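PDB 6KBY: beta-lactamase from Klebsiella pneumoniae, which probably hydrolyses the amide bond of beta-lactam antibiotics to give substituted beta-amino acids, as a class C serine enzyme, and also binds AMP. Local coordinates for residues A[99-102]-A[103-106]; A[138-141]-A[142-146]; A[192-195]-A[196-199]. All coordinates share one frame; numbering follows the deposited sequence.

Followed from the N terminus, the three contacts come in series: none encloses or crosses another, and each is a local contact within one continuous piece of chain. Interaction 1 (99-106) turns the chain just after helix 96-99. Interaction 2 (138-146) finishes helix 134-143, and the two touch: Leu103 packs against Leu141 and Lys142, Glu102 against Met138 and Lys142, their centres about 10 Å apart. Together they join the loop after helix 96-99 to the end of helix 134-143. Interaction 3 (192-199) stands alone, its centre more than 30 Å from either, where strand 193-194 of the small three-stranded sheet passes into a surface loop.

Interaction 1: A[99-102]-A[103-106]; sequences YVPE and LRGS
Pro101 packs over one face of the Arg104 guanidinium, its CB 3.7 Å above the plane and offset toward the rim. The arginine reaches this place as a nearly straight rod from CG to NE (chi2 169°, chi3 -178°), running back past the Pro101 carbonyl so that Arg104 CG comes within 3.5 Å of Pro101 O. Its polar end is fixed by the preceding helix, with NE bonded to Ser97 O and NH2 to His98 O, which holds the flat group against the proline. On the inward side Val100 and Leu103 lie side by side and point the same way, Val100 CG1 resting 3.8 Å from Leu103 CG.

The backbone beneath is a short 3-10 turn that leads into a type II beta turn from Leu103 to Ser106. Leu103 N bonds to Val100 O at 2.9 Å, and Arg104 N to Pro101 O. Gly105 takes the positive phi of the second turn, and Leu103 O accepts two bonds from Ser106. One comes from the backbone N; in the other, Ser106 OG donates to Leu103 O in the carbonyl plane, along a lone pair, at 2.6 Å. A water donates to Glu102 O and Arg104 O, bridging the two turns. Beyond the turns, Val100 reaches Met166 and Ile167 of helix 158-171.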
ATOM      1  N   TYR A  99     -20.802   7.786 -10.948  1.00 10.27           N
ATOM      2  CA  TYR A  99     -20.735   8.143  -9.536  1.00 10.60           C
ATOM      3  C   TYR A  99     -20.346   9.589  -9.281  1.00 11.54           C
ATOM      4  O   TYR A  99     -20.588  10.090  -8.177  1.00 12.27           O
ATOM      5  CB  TYR A  99     -19.756   7.225  -8.793  1.00 11.04           C
ATOM      6  CG  TYR A  99     -20.237   5.802  -8.759  1.00 10.51           C
ATOM      7  CD1 TYR A  99     -21.324   5.443  -7.976  1.00 12.02           C
ATOM      8  CD2 TYR A  99     -19.628   4.821  -9.530  1.00 10.47           C
ATOM      9  CE1 TYR A  99     -21.789   4.150  -7.956  1.00 12.07           C
ATOM     10  CE2 TYR A  99     -20.084   3.521  -9.512  1.00 11.30           C
ATOM     11  CZ  TYR A  99     -21.165   3.194  -8.726  1.00 11.32           C
ATOM     12  OH  TYR A  99     -21.622   1.902  -8.712  1.00 12.92           O
ATOM     13  N   VAL A 100     -19.728  10.256 -10.248  1.00 11.09           N
ATOM     14  CA  VAL A 100     -19.305  11.644 -10.103  1.00 12.44           C
ATOM     15  C   VAL A 100     -20.041  12.433 -11.179  1.00 13.91           C
ATOM     16  O   VAL A 100     -19.490  12.659 -12.265  1.00 12.99           O
ATOM     17  CB  VAL A 100     -17.779  11.779 -10.227  1.00 11.97           C
ATOM     18  CG1 VAL A 100     -17.338  13.197  -9.877  1.00 13.87           C
ATOM     19  CG2 VAL A 100     -17.071  10.749  -9.344  1.00 13.48           C
ATOM     20  N   PRO A 101     -21.285  12.852 -10.926  1.00 14.25           N
ATOM     21  CA  PRO A 101     -22.118  13.395 -12.013  1.00 17.55           C
ATOM     22  C   PRO A 101     -21.569  14.646 -12.672  1.00 16.41           C
ATOM     23  O   PRO A 101     -21.887  14.895 -13.844  1.00 16.45           O
ATOM     24  CB  PRO A 101     -23.470  13.656 -11.332  1.00 20.57           C
ATOM     25  CG  PRO A 101     -23.459  12.786 -10.109  1.00 21.18           C
ATOM     26  CD  PRO A 101     -22.028  12.740  -9.660  1.00 17.46           C
ATOM     27  N   GLU A 102     -20.754  15.435 -11.969  1.00 16.46           N
ATOM     28  CA  GLU A 102     -20.111  16.590 -12.589  1.00 17.91           C
ATOM     29  C   GLU A 102     -19.269  16.196 -13.795  1.00 17.28           C
ATOM     30  O   GLU A 102     -19.064  17.021 -14.693  1.00 18.62           O
ATOM     31  CB  GLU A 102     -19.221  17.306 -11.572  1.00 22.00           C
ATOM     32  CG  GLU A 102     -19.869  17.604 -10.239  1.00 26.94           C
ATOM     33  CD  GLU A 102     -19.490  16.594  -9.170  1.00 26.45           C
ATOM     34  OE1 GLU A 102     -20.039  15.464  -9.190  1.00 26.33           O
ATOM     35  OE2 GLU A 102     -18.624  16.904  -8.310  1.00 33.29           O
ATOM     36  N   LEU A 103     -18.794  14.952 -13.843  1.00 13.85           N
ATOM     37  CA  LEU A 103     -17.951  14.474 -14.929  1.00 12.44           C
ATOM     38  C   LEU A 103     -18.738  13.829 -16.063  1.00 11.22           C
ATOM     39  O   LEU A 103     -18.126  13.337 -17.016  1.00 12.14           O
ATOM     40  CB  LEU A 103     -16.900  13.498 -14.386  1.00 11.70           C
ATOM     41  CG  LEU A 103     -15.985  14.086 -13.309  1.00 12.98           C
ATOM     42  CD1 LEU A 103     -14.924  13.082 -12.861  1.00 13.50           C
ATOM     43  CD2 LEU A 103     -15.333  15.368 -13.800  1.00 14.22           C
ATOM     44  N   ARG A 104     -20.066  13.814 -15.996  1.00 12.46           N
ATOM     45  CA  ARG A 104     -20.839  13.244 -17.088  1.00 12.59           C
ATOM     46  C   ARG A 104     -20.653  14.082 -18.344  1.00 14.10           C
ATOM     47  O   ARG A 104     -20.675  15.315 -18.301  1.00 15.08           O
ATOM     48  CB  ARG A 104     -22.310  13.128 -16.694  1.00 14.93           C
ATOM     49  CG  ARG A 104     -22.525  12.015 -15.679  1.00 17.20           C
ATOM     50  CD  ARG A 104     -23.908  12.025 -15.064  1.00 20.48           C
ATOM     51  NE  ARG A 104     -24.036  10.958 -14.075  1.00 19.91           N
ATOM     52  CZ  ARG A 104     -25.102  10.773 -13.304  1.00 24.18           C
ATOM     53  NH1 ARG A 104     -26.144  11.590 -13.403  1.00 26.37           N
ATOM     54  NH2 ARG A 104     -25.127   9.771 -12.434  1.00 22.16           N
ATOM     55  N   GLY A 105     -20.430  13.400 -19.462  1.00 12.79           N
ATOM     56  CA  GLY A 105     -20.094  14.059 -20.700  1.00 13.88           C
ATOM     57  C   GLY A 105     -18.609  14.168 -20.971  1.00 14.26           C
ATOM     58  O   GLY A 105     -18.226  14.524 -22.092  1.00 16.09           O
ATOM     59  N   SER A 106     -17.760  13.861 -19.989  1.00 11.36           N
ATOM     60  CA  SER A 106     -16.316  13.949 -20.123  1.00 11.43           C
ATOM     61  C   SER A 106     -15.744  12.585 -20.505  1.00  8.94           C
ATOM     62  O   SER A 106     -16.469  11.616 -20.725  1.00 10.02           O
ATOM     63  CB  SER A 106     -15.693  14.433 -18.811  1.00 11.51           C
ATOM     64  OG  SER A 106     -15.643  13.379 -17.859  1.00 10.30           O
TER
HETATM   65  O   HOH W   1     -18.443  16.787 -17.508  1.00 19.38           O

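Interaction 2: A[138-141]-A[142-146]; sequences MAYL and KAWKP
Lys142 lies close along the last turns of its helix, its CG only 3.2 Å from Met138 O, the same carbonyl that takes the Lys142 N-H at 2.9 Å. This is the firm part of the contact. The bond is fairly straight (155° at the hydrogen), and beyond CG the lysine chain runs out extended toward the surface, away from the helix end. One residue on, the grip slackens: Ala143 N reaches Ala139 O at 3.2 Å and makes a weak second bond to Tyr140 O, while Trp144 N is held by Leu141 O through a long, weak bond of 3.5 Å. The change from i+4 to i+3 partners is characteristic of a helix tightening as it ends, and Trp144 is the first residue to leave helical backbone angles.

The aromatic side is looser still. Tyr140 and Trp144 cross obliquely, and their nearest approach is 4.0 Å, from Tyr140 OH to Trp144 CD1. With Tyr140 CG anti to the backbone N (chi1 174°), the ring swings out from the helix and its hydroxyl comes near the indole. Past the crossing, the chain curls under the indole, where Pro146 N lies 3.7 Å from the ring plane, toward its rim.

Trp144 stacks on Phe108 and its carbonyl O bonds to Ser107 OG, so the end of helix 134-143 is joined to the loop leading to helix 113-117; Tyr140, one turn earlier, packs on the loop residues Gln124 and Ile131 between helices 113-117 and 134-143.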
ATOM      1  N   MET A 138     -11.987  19.422 -10.486  1.00 14.08           N
ATOM      2  CA  MET A 138     -13.049  19.046 -11.413  1.00 14.74           C
ATOM      3  C   MET A 138     -12.836  19.666 -12.788  1.00 14.63           C
ATOM      4  O   MET A 138     -13.150  19.040 -13.805  1.00 14.49           O
ATOM      5  CB  MET A 138     -14.417  19.420 -10.841  1.00 17.95           C
ATOM      6  CG  MET A 138     -14.822  18.598  -9.628  1.00 18.55           C
ATOM      7  SD  MET A 138     -14.984  16.835  -9.993  1.00 23.19           S
ATOM      8  CE  MET A 138     -15.284  16.187  -8.349  1.00 26.04           C
ATOM      9  N   ALA A 139     -12.303  20.888 -12.846  1.00 15.16           N
ATOM     10  CA  ALA A 139     -12.009  21.497 -14.140  1.00 14.43           C
ATOM     11  C   ALA A 139     -10.955  20.696 -14.895  1.00 13.09           C
ATOM     12  O   ALA A 139     -11.076  20.476 -16.106  1.00 13.60           O
ATOM     13  CB  ALA A 139     -11.562  22.947 -13.952  1.00 16.65           C
ATOM     14  N   TYR A 140      -9.922  20.235 -14.188  1.00 13.00           N
ATOM     15  CA  TYR A 140      -8.900  19.408 -14.818  1.00 12.81           C
ATOM     16  C   TYR A 140      -9.495  18.097 -15.315  1.00 12.88           C
ATOM     17  O   TYR A 140      -9.263  17.689 -16.459  1.00 12.57           O
ATOM     18  CB  TYR A 140      -7.763  19.144 -13.827  1.00 13.75           C
ATOM     19  CG  TYR A 140      -6.728  18.177 -14.350  1.00 13.45           C
ATOM     20  CD1 TYR A 140      -5.792  18.581 -15.287  1.00 15.91           C
ATOM     21  CD2 TYR A 140      -6.692  16.855 -13.915  1.00 14.81           C
ATOM     22  CE1 TYR A 140      -4.850  17.703 -15.780  1.00 16.72           C
ATOM     23  CE2 TYR A 140      -5.749  15.968 -14.404  1.00 16.78           C
ATOM     24  CZ  TYR A 140      -4.831  16.399 -15.337  1.00 16.81           C
ATOM     25  OH  TYR A 140      -3.888  15.527 -15.836  1.00 17.87           O
ATOM     26  N   LEU A 141     -10.274  17.425 -14.465  1.00 11.55           N
ATOM     27  CA  LEU A 141     -10.828  16.128 -14.832  1.00 11.46           C
ATOM     28  C   LEU A 141     -11.813  16.238 -15.989  1.00 13.64           C
ATOM     29  O   LEU A 141     -11.877  15.334 -16.829  1.00 13.71           O
ATOM     30  CB  LEU A 141     -11.476  15.474 -13.616  1.00 12.87           C
ATOM     31  CG  LEU A 141     -10.529  15.118 -12.470  1.00 12.53           C
ATOM     32  CD1 LEU A 141     -11.326  14.597 -11.290  1.00 15.62           C
ATOM     33  CD2 LEU A 141      -9.484  14.104 -12.912  1.00 13.02           C
ATOM     34  N   LYS A 142     -12.571  17.339 -16.066  1.00 13.33           N
ATOM     35  CA  LYS A 142     -13.484  17.537 -17.191  1.00 14.32           C
ATOM     36  C   LYS A 142     -12.740  17.765 -18.499  1.00 14.40           C
ATOM     37  O   LYS A 142     -13.264  17.437 -19.571  1.00 18.29           O
ATOM     38  CB  LYS A 142     -14.414  18.724 -16.930  1.00 15.66           C
ATOM     39  CG  LYS A 142     -15.495  18.481 -15.897  1.00 18.64           C
ATOM     40  CD  LYS A 142     -16.345  19.729 -15.708  1.00 22.91           C
ATOM     41  CE  LYS A 142     -17.145  19.673 -14.421  1.00 26.27           C
ATOM     42  NZ  LYS A 142     -17.840  20.965 -14.158  1.00 28.72           N
ATOM     43  N   ALA A 143     -11.540  18.337 -18.444  1.00 13.50           N
ATOM     44  CA  ALA A 143     -10.771  18.642 -19.644  1.00 16.34           C
ATOM     45  C   ALA A 143      -9.822  17.521 -20.046  1.00 14.02           C
ATOM     46  O   ALA A 143      -9.271  17.557 -21.154  1.00 15.46           O
ATOM     47  CB  ALA A 143      -9.977  19.936 -19.441  1.00 17.10           C
ATOM     48  N   TRP A 144      -9.631  16.531 -19.177  1.00 12.36           N
ATOM     49  CA  TRP A 144      -8.652  15.479 -19.404  1.00 12.13           C
ATOM     50  C   TRP A 144      -9.133  14.483 -20.451  1.00 11.09           C
ATOM     51  O   TRP A 144     -10.323  14.159 -20.531  1.00 13.39           O
ATOM     52  CB  TRP A 144      -8.416  14.744 -18.085  1.00 14.24           C
ATOM     53  CG  TRP A 144      -7.635  13.461 -18.192  1.00 13.38           C
ATOM     54  CD1 TRP A 144      -6.278  13.331 -18.227  1.00 15.78           C
ATOM     55  CD2 TRP A 144      -8.170  12.128 -18.256  1.00 11.01           C
ATOM     56  NE1 TRP A 144      -5.933  12.004 -18.322  1.00 13.07           N
ATOM     57  CE2 TRP A 144      -7.073  11.245 -18.336  1.00 13.79           C
ATOM     58  CE3 TRP A 144      -9.463  11.599 -18.260  1.00 13.68           C
ATOM     59  CZ2 TRP A 144      -7.231   9.864 -18.412  1.00 10.50           C
ATOM     60  CZ3 TRP A 144      -9.620  10.222 -18.338  1.00 13.00           C
ATOM     61  CH2 TRP A 144      -8.505   9.373 -18.412  1.00 12.99           C
ATOM     62  N   LYS A 145      -8.191  13.970 -21.241  1.00 11.22           N
ATOM     63  CA  LYS A 145      -8.457  12.883 -22.175  1.00 12.20           C
ATOM     64  C   LYS A 145      -7.242  11.964 -22.132  1.00 12.81           C
ATOM     65  O   LYS A 145      -6.099  12.450 -22.194  1.00 12.35           O
ATOM     66  CB  LYS A 145      -8.664  13.403 -23.599  1.00 16.18           C
ATOM     67  CG  LYS A 145      -9.956  14.179 -23.814  1.00 22.49           C
ATOM     68  CD  LYS A 145      -9.926  14.959 -25.124  1.00 24.73           C
ATOM     69  CE  LYS A 145      -9.394  14.113 -26.275  1.00 26.27           C
ATOM     70  NZ  LYS A 145      -9.305  14.888 -27.552  1.00 26.09           N
ATOM     71  N   PRO A 146      -7.438  10.652 -22.043  1.00 10.91           N
ATOM     72  CA  PRO A 146      -6.289   9.742 -22.000  1.00 11.06           C
ATOM     73  C   PRO A 146      -5.643   9.596 -23.370  1.00  9.80           C
ATOM     74  O   PRO A 146      -6.282   9.777 -24.411  1.00 10.22           O
ATOM     75  CB  PRO A 146      -6.915   8.420 -21.552  1.00 11.43           C
ATOM     76  CG  PRO A 146      -8.311   8.489 -22.060  1.00 13.26           C
ATOM     77  CD  PRO A 146      -8.718   9.931 -21.941  1.00 12.45           C
TER
HETATM   78  O   HOH W   2     -12.493  14.308 -19.215  1.00 18.58           O

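Interaction 3: A[192-195]-A[196-199]; sequences HSYL and KVPA
Tyr194 and Pro198 form the heart of this short turn of chain, a CH-pi contact in which the proline CD sits over the middle of the phenol ring. The first segment approaches it through His192 and Ser193, which stay clear of the second segment. The backbone N of His192 and the hydroxyl of Ser193 both bond to Asp236 OD2, and the hydroxyl also bonds to Thr232 OG1, so the chain is already tied to its surroundings where it reaches the tyrosine.

At Tyr194 the side chain turns toward the loop. With CG anti to the carbonyl carbon (chi1 -50°), the ring swings forward beneath Pro198. CD of the proline lies 3.5 Å from the ring centroid and 13° off the ring normal, and the two side chains cross at about a right angle. This carbon is bonded to the proline nitrogen, which should make its hydrogens slightly positive and suited to the pi electrons. The proline CG leans to one side of the ring, 3.8 Å from Tyr194 CE1. Nearer the backbone, Lys196 O comes within 3.5 Å of Tyr194 CB, and Val197 CG2 makes a looser apolar contact at Tyr194 CD2, 4.4 Å away.

Leu195 points the other way. Its side chain packs on Ile180 and Ile230, and here the chain bends: the N-H groups of both Leu195 and Lys196 bond to Glu181 OE2, while Leu195 O takes Lys231 NZ.

The short, weakly bonded strand 193-194 lies at the edge of the small antiparallel sheet, where the backbone of Tyr194 pairs with Lys231 of strand 231-232, with helix 176-187 packed against Ser193, Tyr194 and Leu195.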
ATOM      1  N   HIS A 192      -3.558   2.591  15.939  1.00  9.87           N
ATOM      2  CA  HIS A 192      -2.414   3.487  15.835  1.00  9.74           C
ATOM      3  C   HIS A 192      -2.032   3.705  14.378  1.00  8.45           C
ATOM      4  O   HIS A 192      -0.861   3.682  13.990  1.00  9.93           O
ATOM      5  CB  HIS A 192      -1.279   3.016  16.735  1.00 12.98           C
ATOM      6  CG  HIS A 192      -1.692   2.950  18.171  1.00 13.29           C
ATOM      7  ND1 HIS A 192      -2.276   1.831  18.726  1.00 16.73           N
ATOM      8  CD2 HIS A 192      -1.681   3.892  19.144  1.00 17.87           C
ATOM      9  CE1 HIS A 192      -2.567   2.073  19.993  1.00 17.99           C
ATOM     10  NE2 HIS A 192      -2.219   3.316  20.271  1.00 17.77           N
ATOM     11  N   SER A 193      -3.062   3.923  13.571  1.00  8.09           N
ATOM     12  CA  SER A 193      -2.951   4.214  12.153  1.00  7.59           C
ATOM     13  C   SER A 193      -3.809   5.439  11.883  1.00  7.87           C
ATOM     14  O   SER A 193      -4.944   5.520  12.372  1.00  8.56           O
ATOM     15  CB  SER A 193      -3.468   3.033  11.334  1.00  8.41           C
ATOM     16  OG  SER A 193      -2.705   1.868  11.596  1.00  7.85           O
ATOM     17  N   TYR A 194      -3.271   6.394  11.126  1.00  7.42           N
ATOM     18  CA  TYR A 194      -3.916   7.692  11.003  1.00  8.07           C
ATOM     19  C   TYR A 194      -3.664   8.287   9.630  1.00  8.28           C
ATOM     20  O   TYR A 194      -2.621   8.056   9.013  1.00  8.92           O
ATOM     21  CB  TYR A 194      -3.341   8.690  12.013  1.00  8.89           C
ATOM     22  CG  TYR A 194      -3.277   8.176  13.425  1.00  8.54           C
ATOM     23  CD1 TYR A 194      -4.396   8.197  14.243  1.00  9.23           C
ATOM     24  CD2 TYR A 194      -2.092   7.672  13.944  1.00  9.14           C
ATOM     25  CE1 TYR A 194      -4.335   7.725  15.545  1.00  9.90           C
ATOM     26  CE2 TYR A 194      -2.022   7.201  15.243  1.00  9.38           C
ATOM     27  CZ  TYR A 194      -3.143   7.231  16.032  1.00  9.04           C
ATOM     28  OH  TYR A 194      -3.056   6.762  17.321  1.00 10.45           O
ATOM     29  N   LEU A 195      -4.619   9.097   9.182  1.00  8.15           N
ATOM     30  CA  LEU A 195      -4.350  10.088   8.148  1.00  8.44           C
ATOM     31  C   LEU A 195      -3.855  11.398   8.743  1.00  8.67           C
ATOM     32  O   LEU A 195      -3.031  12.077   8.125  1.00  9.99           O
ATOM     33  CB  LEU A 195      -5.604  10.345   7.310  1.00  8.43           C
ATOM     34  CG  LEU A 195      -6.076   9.148   6.488  1.00  8.55           C
ATOM     35  CD1 LEU A 195      -7.454   9.404   5.903  1.00  9.36           C
ATOM     36  CD2 LEU A 195      -5.079   8.825   5.388  1.00 10.52           C
ATOM     37  N   LYS A 196      -4.346  11.764   9.927  1.00  9.64           N
ATOM     38  CA  LYS A 196      -3.894  12.932  10.683  1.00  9.73           C
ATOM     39  C   LYS A 196      -3.457  12.445  12.058  1.00  9.28           C
ATOM     40  O   LYS A 196      -4.293  11.991  12.847  1.00  9.49           O
ATOM     41  CB  LYS A 196      -5.037  13.934  10.854  1.00 12.83           C
ATOM     42  CG  LYS A 196      -5.409  14.757   9.640  1.00 18.91           C
ATOM     43  CD  LYS A 196      -6.578  15.682   9.977  1.00 21.87           C
ATOM     44  CE  LYS A 196      -6.968  16.568   8.804  1.00 21.09           C
ATOM     45  NZ  LYS A 196      -8.339  17.133   8.970  1.00 24.78           N
ATOM     46  N   VAL A 197      -2.168  12.554  12.352  1.00  9.37           N
ATOM     47  CA  VAL A 197      -1.654  12.062  13.636  1.00  9.12           C
ATOM     48  C   VAL A 197      -2.154  12.969  14.757  1.00  9.03           C
ATOM     49  O   VAL A 197      -1.985  14.199  14.676  1.00 10.53           O
ATOM     50  CB  VAL A 197      -0.125  12.011  13.607  1.00  9.28           C
ATOM     51  CG1 VAL A 197       0.427  11.622  14.970  1.00 10.98           C
ATOM     52  CG2 VAL A 197       0.361  11.044  12.520  1.00 10.34           C
ATOM     53  N   PRO A 198      -2.763  12.423  15.806  1.00  9.24           N
ATOM     54  CA  PRO A 198      -3.280  13.259  16.896  1.00  9.82           C
ATOM     55  C   PRO A 198      -2.168  13.700  17.843  1.00 10.11           C
ATOM     56  O   PRO A 198      -1.050  13.178  17.833  1.00 10.53           O
ATOM     57  CB  PRO A 198      -4.266  12.326  17.608  1.00 10.77           C
ATOM     58  CG  PRO A 198      -3.719  10.956  17.361  1.00 11.22           C
ATOM     59  CD  PRO A 198      -3.111  11.002  15.980  1.00 10.09           C
ATOM     60  N   ALA A 199      -2.514  14.669  18.700  1.00 10.65           N
ATOM     61  CA  ALA A 199      -1.508  15.362  19.503  1.00 10.73           C
ATOM     62  C   ALA A 199      -0.771  14.412  20.439  1.00 11.55           C
ATOM     63  O   ALA A 199       0.430  14.587  20.690  1.00 11.95           O
ATOM     64  CB  ALA A 199      -2.163  16.487  20.303  1.00 12.22           C
TER